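Local coordinates for protein probable endonuclease 4 (Thermotoga maritima, PDB 4HNO) that probably cleaves DNA at apurinic or apyrimidinic sites during base excision repair, using a cluster of three metal ions at the mouth of a TIM barrel, at residues A[126-129]-A[130-134]. Sequence-based numbering, arbitrary orientation.
Sequences DRIV and RGLNE
The carbonyl oxygen Arg127 O is gripped twice: Gly131 N donates to it at 2.9 Å from one turn further on, and the indole NE1 of Trp87, on helix 84-104, adds a second hydrogen bond from outside. Arg127 and Gly131 belong to helix 121-136, the alpha-helical crossover of a beta-alpha-beta unit in the TIM barrel, between parallel strands 108-115 and 143-147. Around Arg127 the i to i+4 ladder is regular. Arg130 N reaches Asp126 O, Asn133 N reaches Val129 O, and Leu132 N makes the straightest bond, 171° at the hydrogen, to Ile128 O at 2.8 Å.

On the face turned to the barrel, Ile128 and Leu132 lie side by side and point the same way. With chi1 at -66° for CG1, the CG2 methyl of Ile128 stands anti to the backbone N, 3.9 Å from Leu132 CD1. The pair then packs on strand 108-115 through Pro113 and Ile111, and both side chains also touch Ile166 of helix 160-169. His112, a ligand of the bound zinc, lies on that same strand, with its side chain about 9 Å from that of Ile128.

The guanidinium of Arg127 is tied up outside this stretch, where NH1 bonds to Ala80 O and Thr119 OG1. Val129 and Asn133 form a second side-by-side pair, beside helix 160-169 and the loop after it. There Asn133 OD1 accepts a hydrogen bond from Asp171 N, while the amide's other arm, ND2, rests 3.8 Å from Val129 CG1.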
ATOM      1  N   ASP A 126     -18.073   5.912   8.853  1.00  8.77           N
ATOM      2  CA  ASP A 126     -18.761   7.063   8.289  1.00  8.94           C
ATOM      3  C   ASP A 126     -17.837   8.283   8.240  1.00  8.66           C
ATOM      4  O   ASP A 126     -17.898   9.059   7.278  1.00  8.89           O
ATOM      5  CB  ASP A 126     -20.039   7.378   9.059  1.00  9.76           C
ATOM      6  CG  ASP A 126     -21.192   6.446   8.724  1.00 12.08           C
ATOM      7  OD1 ASP A 126     -22.143   6.413   9.526  1.00 15.19           O
ATOM      8  OD2 ASP A 126     -21.147   5.758   7.689  1.00 13.19           O
ATOM      9  N   ARG A 127     -16.988   8.476   9.241  1.00  8.26           N
ATOM     10  CA  ARG A 127     -16.046   9.593   9.219  1.00  8.09           C
ATOM     11  C   ARG A 127     -15.029   9.420   8.095  1.00  8.12           C
ATOM     12  O   ARG A 127     -14.648  10.404   7.453  1.00  8.06           O
ATOM     13  CB  ARG A 127     -15.338   9.772  10.568  1.00  8.79           C
ATOM     14  CG  ARG A 127     -16.246  10.343  11.652  1.00  9.75           C
ATOM     15  CD  ARG A 127     -15.492  10.745  12.904  1.00 11.01           C
ATOM     16  NE  ARG A 127     -14.882   9.631  13.594  1.00 11.42           N
ATOM     17  CZ  ARG A 127     -15.459   8.925  14.563  1.00 10.87           C
ATOM     18  NH1 ARG A 127     -14.773   7.950  15.140  1.00 11.71           N
ATOM     19  NH2 ARG A 127     -16.713   9.184  14.962  1.00 11.93           N
ATOM     20  N   ILE A 128     -14.573   8.194   7.870  1.00  7.73           N
ATOM     21  CA  ILE A 128     -13.626   7.935   6.784  1.00  7.69           C
ATOM     22  C   ILE A 128     -14.297   8.262   5.447  1.00  7.73           C
ATOM     23  O   ILE A 128     -13.712   8.920   4.588  1.00  8.35           O
ATOM     24  CB  ILE A 128     -13.132   6.500   6.802  1.00  7.94           C
ATOM     25  CG1 ILE A 128     -12.305   6.218   8.050  1.00  8.24           C
ATOM     26  CG2 ILE A 128     -12.301   6.221   5.538  1.00  8.52           C
ATOM     27  CD1 ILE A 128     -12.113   4.735   8.303  1.00  9.04           C
ATOM     28  N   VAL A 129     -15.521   7.791   5.253  1.00  7.95           N
ATOM     29  CA  VAL A 129     -16.260   8.068   4.035  1.00  8.31           C
ATOM     30  C   VAL A 129     -16.423   9.564   3.828  1.00  8.15           C
ATOM     31  O   VAL A 129     -16.203  10.085   2.729  1.00  8.59           O
ATOM     32  CB  VAL A 129     -17.625   7.363   4.067  1.00  8.79           C
ATOM     33  CG1 VAL A 129     -18.515   7.819   2.938  1.00 10.08           C
ATOM     34  CG2 VAL A 129     -17.427   5.836   4.025  1.00  9.35           C
ATOM     35  N   ARG A 130     -16.811  10.272   4.885  1.00  8.27           N
ATOM     36  CA  ARG A 130     -17.002  11.712   4.776  1.00  8.56           C
ATOM     37  C   ARG A 130     -15.690  12.382   4.352  1.00  8.75           C
ATOM     38  O   ARG A 130     -15.678  13.286   3.528  1.00  9.00           O
ATOM     39  CB  ARG A 130     -17.517  12.264   6.117  1.00  9.95           C
ATOM     40  CG  ARG A 130     -17.905  13.716   6.090  1.00 13.47           C
ATOM     41  CD  ARG A 130     -18.454  14.181   7.427  1.00 15.29           C
ATOM     42  NE  ARG A 130     -18.966  15.538   7.298  1.00 18.39           N
ATOM     43  CZ  ARG A 130     -19.694  16.175   8.200  1.00 19.29           C
ATOM     44  NH1 ARG A 130     -20.011  15.591   9.345  1.00 19.01           N
ATOM     45  NH2 ARG A 130     -20.104  17.414   7.955  1.00 23.55           N
ATOM     46  N   GLY A 131     -14.591  11.950   4.953  1.00  8.42           N
ATOM     47  CA  GLY A 131     -13.292  12.506   4.623  1.00  8.61           C
ATOM     48  C   GLY A 131     -12.854  12.198   3.201  1.00  8.07           C
ATOM     49  O   GLY A 131     -12.371  13.093   2.489  1.00  8.41           O
ATOM     50  N   LEU A 132     -13.025  10.948   2.788  1.00  7.86           N
ATOM     51  CA  LEU A 132     -12.712  10.585   1.418  1.00  7.98           C
ATOM     52  C   LEU A 132     -13.560  11.363   0.428  1.00  7.96           C
ATOM     53  O   LEU A 132     -13.064  11.777  -0.612  1.00  8.40           O
ATOM     54  CB  LEU A 132     -12.878   9.091   1.199  1.00  8.05           C
ATOM     55  CG  LEU A 132     -11.846   8.211   1.890  1.00  8.83           C
ATOM     56  CD1 LEU A 132     -12.217   6.746   1.717  1.00  9.93           C
ATOM     57  CD2 LEU A 132     -10.442   8.486   1.370  1.00 10.84           C
ATOM     58  N   ASN A 133     -14.831  11.579   0.743  1.00  8.01           N
ATOM     59  CA  ASN A 133     -15.649  12.385  -0.150  1.00  8.22           C
ATOM     60  C   ASN A 133     -15.115  13.809  -0.249  1.00  8.24           C
ATOM     61  O   ASN A 133     -15.058  14.372  -1.340  1.00  8.71           O
ATOM     62  CB  ASN A 133     -17.103  12.393   0.300  1.00  8.84           C
ATOM     63  CG  ASN A 133     -17.849  11.143  -0.045  1.00  9.07           C
ATOM     64  OD1 ASN A 133     -17.519  10.444  -1.003  1.00  9.47           O
ATOM     65  ND2 ASN A 133     -18.889  10.866   0.724  1.00 10.77           N
ATOM     66  N   GLU A 134     -14.726  14.410   0.869  1.00  8.27           N
ATOM     67  CA  GLU A 134     -14.206  15.764   0.804  0.75  8.47           C
ATOM     68  C   GLU A 134     -12.937  15.816  -0.039  1.00  8.42           C
ATOM     69  O   GLU A 134     -12.728  16.762  -0.800  1.00  9.98           O
ATOM     70  CB  GLU A 134     -13.927  16.324   2.195  0.75  9.24           C
ATOM     71  CG  GLU A 134     -15.164  16.612   2.959  0.75 11.26           C
ATOM     72  CD  GLU A 134     -16.120  17.491   2.173  0.75 19.98           C
ATOM     73  OE1 GLU A 134     -15.695  18.587   1.740  0.75 16.85           O
ATOM     74  OE2 GLU A 134     -17.280  17.076   1.945  0.75 31.80           O
TER